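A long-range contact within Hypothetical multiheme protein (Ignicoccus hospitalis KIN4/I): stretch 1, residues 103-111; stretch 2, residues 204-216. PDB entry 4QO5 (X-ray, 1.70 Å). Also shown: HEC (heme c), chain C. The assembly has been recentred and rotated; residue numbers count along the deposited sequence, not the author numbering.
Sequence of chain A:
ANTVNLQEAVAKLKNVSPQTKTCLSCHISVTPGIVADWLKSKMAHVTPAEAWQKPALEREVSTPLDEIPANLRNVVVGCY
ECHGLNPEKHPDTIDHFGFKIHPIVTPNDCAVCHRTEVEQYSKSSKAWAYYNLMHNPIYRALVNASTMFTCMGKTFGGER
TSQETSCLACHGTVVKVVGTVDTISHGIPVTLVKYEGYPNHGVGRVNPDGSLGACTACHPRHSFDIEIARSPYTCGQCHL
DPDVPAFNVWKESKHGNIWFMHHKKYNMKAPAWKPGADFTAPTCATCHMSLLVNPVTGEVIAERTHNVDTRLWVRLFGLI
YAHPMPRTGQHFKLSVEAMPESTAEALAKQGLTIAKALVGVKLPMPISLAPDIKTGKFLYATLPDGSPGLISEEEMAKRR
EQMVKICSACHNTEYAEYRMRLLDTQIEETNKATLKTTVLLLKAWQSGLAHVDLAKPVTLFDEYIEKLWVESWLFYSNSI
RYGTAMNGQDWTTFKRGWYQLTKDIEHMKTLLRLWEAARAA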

# COMPACT_ATOMS: atom_id res chain seq x y z
N PRO A 103 0.73 -18.00 31.02
CA PRO A 103 0.64 -17.84 29.56
C PRO A 103 1.52 -16.72 29.03
O PRO A 103 2.09 -16.89 27.96
CB PRO A 103 -0.84 -17.50 29.34
CG PRO A 103 -1.55 -18.15 30.51
CD PRO A 103 -0.59 -17.91 31.67
N ILE A 104 1.61 -15.60 29.74
CA ILE A 104 2.36 -14.48 29.20
C ILE A 104 3.81 -14.57 29.62
O ILE A 104 4.16 -14.24 30.76
CB ILE A 104 1.76 -13.10 29.58
CG1 ILE A 104 0.33 -12.98 29.06
CG2 ILE A 104 2.62 -11.96 28.98
CD1 ILE A 104 -0.38 -11.70 29.50
N VAL A 105 4.64 -15.06 28.71
CA VAL A 105 6.07 -15.12 28.93
C VAL A 105 6.67 -13.72 28.68
O VAL A 105 6.45 -13.12 27.63
CB VAL A 105 6.72 -16.20 28.04
CG1 VAL A 105 8.24 -16.19 28.16
CG2 VAL A 105 6.15 -17.58 28.38
N THR A 106 7.41 -13.21 29.66
CA THR A 106 7.75 -11.79 29.68
C THR A 106 9.24 -11.56 29.43
O THR A 106 10.02 -12.52 29.44
CB THR A 106 7.39 -11.20 31.05
OG1 THR A 106 8.27 -11.76 32.02
CG2 THR A 106 5.92 -11.52 31.40
N PRO A 107 9.65 -10.30 29.20
CA PRO A 107 11.09 -10.00 29.06
C PRO A 107 11.93 -10.53 30.23
O PRO A 107 13.07 -10.98 30.04
CB PRO A 107 11.12 -8.47 29.03
CG PRO A 107 9.82 -8.10 28.37
CD PRO A 107 8.82 -9.11 28.91
N ASN A 108 11.36 -10.51 31.42
CA ASN A 108 12.10 -11.05 32.56
C ASN A 108 12.32 -12.57 32.47
O ASN A 108 13.31 -13.09 32.99
CB ASN A 108 11.46 -10.65 33.89
CG ASN A 108 11.77 -9.20 34.26
OD1 ASN A 108 12.48 -8.50 33.52
ND2 ASN A 108 11.26 -8.75 35.40
N ASP A 109 11.41 -13.27 31.79
CA ASP A 109 11.61 -14.69 31.52
C ASP A 109 12.70 -14.87 30.46
O ASP A 109 13.61 -15.69 30.62
CB ASP A 109 10.31 -15.32 31.02
CG ASP A 109 9.24 -15.38 32.10
OD1 ASP A 109 9.59 -15.42 33.30
OD2 ASP A 109 8.05 -15.37 31.72
N CYS A 110 12.58 -14.14 29.35
CA CYS A 110 13.60 -14.13 28.31
C CYS A 110 14.98 -13.85 28.89
O CYS A 110 15.98 -14.41 28.41
CB CYS A 110 13.29 -13.07 27.25
SG CYS A 110 11.60 -13.14 26.54
N ALA A 111 15.03 -12.99 29.90
CA ALA A 111 16.32 -12.55 30.46
C ALA A 111 17.09 -13.68 31.13
O ALA A 111 18.29 -13.54 31.41
CB ALA A 111 16.13 -11.41 31.44
N GLY A 204 5.66 -1.46 24.35
CA GLY A 204 5.73 -1.07 25.74
C GLY A 204 4.70 -1.75 26.63
O GLY A 204 4.28 -1.19 27.64
N ARG A 205 4.27 -2.95 26.24
CA ARG A 205 3.25 -3.67 27.03
C ARG A 205 3.69 -3.81 28.49
O ARG A 205 4.84 -4.18 28.77
CB ARG A 205 2.99 -5.05 26.46
CG ARG A 205 1.84 -5.83 27.18
CD ARG A 205 1.69 -7.18 26.53
NE ARG A 205 2.79 -8.06 26.92
CZ ARG A 205 3.27 -9.06 26.17
NH1 ARG A 205 2.75 -9.33 24.96
NH2 ARG A 205 4.26 -9.80 26.64
N VAL A 206 2.79 -3.49 29.42
CA VAL A 206 3.11 -3.61 30.85
C VAL A 206 2.63 -4.97 31.33
O VAL A 206 1.43 -5.21 31.46
CB VAL A 206 2.47 -2.47 31.67
CG1 VAL A 206 2.89 -2.55 33.14
CG2 VAL A 206 2.84 -1.12 31.06
N ASN A 207 3.57 -5.87 31.58
CA ASN A 207 3.28 -7.27 31.84
C ASN A 207 2.81 -7.51 33.27
O ASN A 207 3.00 -6.65 34.14
CB ASN A 207 4.52 -8.10 31.53
CG ASN A 207 4.87 -8.04 30.07
OD1 ASN A 207 4.14 -8.56 29.23
ND2 ASN A 207 5.98 -7.40 29.75
N PRO A 208 2.18 -8.67 33.52
CA PRO A 208 1.71 -8.98 34.87
C PRO A 208 2.82 -9.01 35.94
O PRO A 208 2.52 -8.75 37.11
CB PRO A 208 1.09 -10.37 34.72
CG PRO A 208 0.70 -10.47 33.28
CD PRO A 208 1.75 -9.68 32.53
N ASP A 209 4.05 -9.33 35.56
CA ASP A 209 5.17 -9.36 36.50
C ASP A 209 5.84 -7.99 36.64
O ASP A 209 6.85 -7.84 37.33
CB ASP A 209 6.21 -10.42 36.10
CG ASP A 209 6.92 -10.10 34.78
OD1 ASP A 209 7.87 -10.84 34.41
OD2 ASP A 209 6.54 -9.12 34.11
N GLY A 210 5.27 -6.99 35.97
CA GLY A 210 5.77 -5.63 36.07
C GLY A 210 6.87 -5.28 35.08
O GLY A 210 7.23 -4.11 34.95
N SER A 211 7.42 -6.27 34.39
CA SER A 211 8.41 -5.97 33.36
C SER A 211 7.72 -5.26 32.20
O SER A 211 6.49 -5.36 32.03
CB SER A 211 9.15 -7.22 32.88
OG SER A 211 8.27 -8.15 32.26
N LEU A 212 8.51 -4.56 31.40
CA LEU A 212 7.98 -3.80 30.27
C LEU A 212 8.41 -4.37 28.93
O LEU A 212 9.60 -4.61 28.68
CB LEU A 212 8.45 -2.34 30.34
CG LEU A 212 8.12 -1.57 31.61
CD1 LEU A 212 8.61 -0.14 31.44
CD2 LEU A 212 6.62 -1.61 31.89
N GLY A 213 7.44 -4.56 28.04
CA GLY A 213 7.74 -4.90 26.66
C GLY A 213 7.13 -6.20 26.19
O GLY A 213 6.78 -7.05 26.99
N ALA A 214 6.98 -6.34 24.88
CA ALA A 214 6.61 -7.63 24.33
C ALA A 214 7.77 -8.11 23.47
O ALA A 214 8.09 -7.51 22.44
CB ALA A 214 5.32 -7.52 23.49
N CYS A 215 8.39 -9.22 23.85
CA CYS A 215 9.51 -9.72 23.05
C CYS A 215 9.09 -10.48 21.81
O CYS A 215 9.92 -11.08 21.15
CB CYS A 215 10.41 -10.62 23.88
SG CYS A 215 11.15 -9.79 25.28
N THR A 216 7.80 -10.47 21.50
CA THR A 216 7.32 -11.13 20.29
C THR A 216 6.97 -10.12 19.21
O THR A 216 6.56 -10.49 18.11
CB THR A 216 6.10 -11.99 20.59
OG1 THR A 216 5.17 -11.19 21.33
CG2 THR A 216 6.53 -13.19 21.44
FE HEC C . 4.29 -20.23 24.36
CHA HEC C . 1.96 -17.72 24.70
CHB HEC C . 1.72 -22.54 24.31
CHC HEC C . 6.55 -22.60 23.89
CHD HEC C . 6.81 -17.93 24.66
NA HEC C . 2.27 -20.16 24.43
C1A HEC C . 1.51 -19.00 24.59
C2A HEC C . 0.11 -19.35 24.64
C3A HEC C . 0.03 -20.67 24.52
C4A HEC C . 1.37 -21.21 24.39
CMA HEC C . -1.27 -21.50 24.50
CAA HEC C . -1.05 -18.36 24.85
CBA HEC C . -1.25 -17.36 23.72
CGA HEC C . -2.08 -18.03 22.67
O1A HEC C . -1.75 -17.84 21.47
O2A HEC C . -3.03 -18.77 23.04
NB HEC C . 4.13 -22.12 24.24
C1B HEC C . 3.00 -22.92 24.12
C2B HEC C . 3.38 -24.23 23.65
C3B HEC C . 4.71 -24.16 23.50
C4B HEC C . 5.20 -22.89 23.89
CMB HEC C . 2.35 -25.35 23.34
CAB HEC C . 5.76 -25.09 22.91
CBB HEC C . 5.21 -25.86 21.66
NC HEC C . 6.28 -20.27 24.33
C1C HEC C . 7.07 -21.37 24.14
C2C HEC C . 8.44 -21.05 24.41
C3C HEC C . 8.47 -19.71 24.40
C4C HEC C . 7.14 -19.24 24.50
CMC HEC C . 9.56 -22.07 24.04
CAC HEC C . 9.58 -18.63 24.53
CBC HEC C . 10.90 -18.95 23.77
ND HEC C . 4.34 -18.21 24.64
C1D HEC C . 5.52 -17.47 24.67
C2D HEC C . 5.26 -16.06 24.76
C3D HEC C . 3.74 -15.96 24.79
C4D HEC C . 3.27 -17.34 24.72
CMD HEC C . 6.38 -14.98 24.80
CAD HEC C . 2.79 -14.74 24.88
CBD HEC C . 3.41 -13.43 25.34
CGD HEC C . 3.95 -12.67 24.14
O1D HEC C . 4.49 -11.57 24.34
O2D HEC C . 3.85 -13.17 22.99
O HOH W 1 7.12 -11.43 25.43

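Here a short helix start is packed against an irregular loop, with one direct hydrogen bond joining the two. The loop is braced by its own hydrogen bonds. A type I turn runs from N207 to G210, closed by G210 N to N207 O at 2.9 Å, and G210 takes a positive phi (88°) at which a CB would jam against the carbonyl before it. N207, chi1 m, acts as a staple: its ND2 donates to G213 O (2.9 Å) and S211 O (3.1 Å), while its OD1 accepts from R205 NE (2.7 Å) and R205 NH2 (2.9 Å).

D209 is in the p rotamer, and in this conformation its carboxylate bonds to both stretches. D209 OD2 accepts from S211 N (3.0 Å) and S211 OG (2.7 Å), and D209 OD1 accepts a hydrogen bond from T106 OG1 (2.6 Å). T106 is also p, and as the N-cap its OG1 accepts a weak bond from D109 N (3.5 Å). D109, chi1 m, returns the favour, its OD2 taking T106 N at 3.1 Å, so T106 and D109 each bond the other's backbone amide.

P107, the first helical residue, has no amide hydrogen to satisfy and offers its ring to the loop: CG lies 3.8 Å from C215 SG, and CD 3.4 Å from N207 ND2. C110 SG meets C215 SG at 3.6 Å, an apolar contact; each cysteine is bonded covalently to a group elsewhere in the structure.

I104, m then t, sends CD1 to P208 CG (4.1 Å) and lays CG2 over one guanidinium face of R205, 3.6 Å from NH2. At the guanidinium edge, heme c O1D accepts from R205 NH1 and NH2, both at 2.9 Å. A water donates to the same O1D and to V105 O (2.9 Å each) and accepts from C215 N (3.0 Å), bridging both stretches and heme.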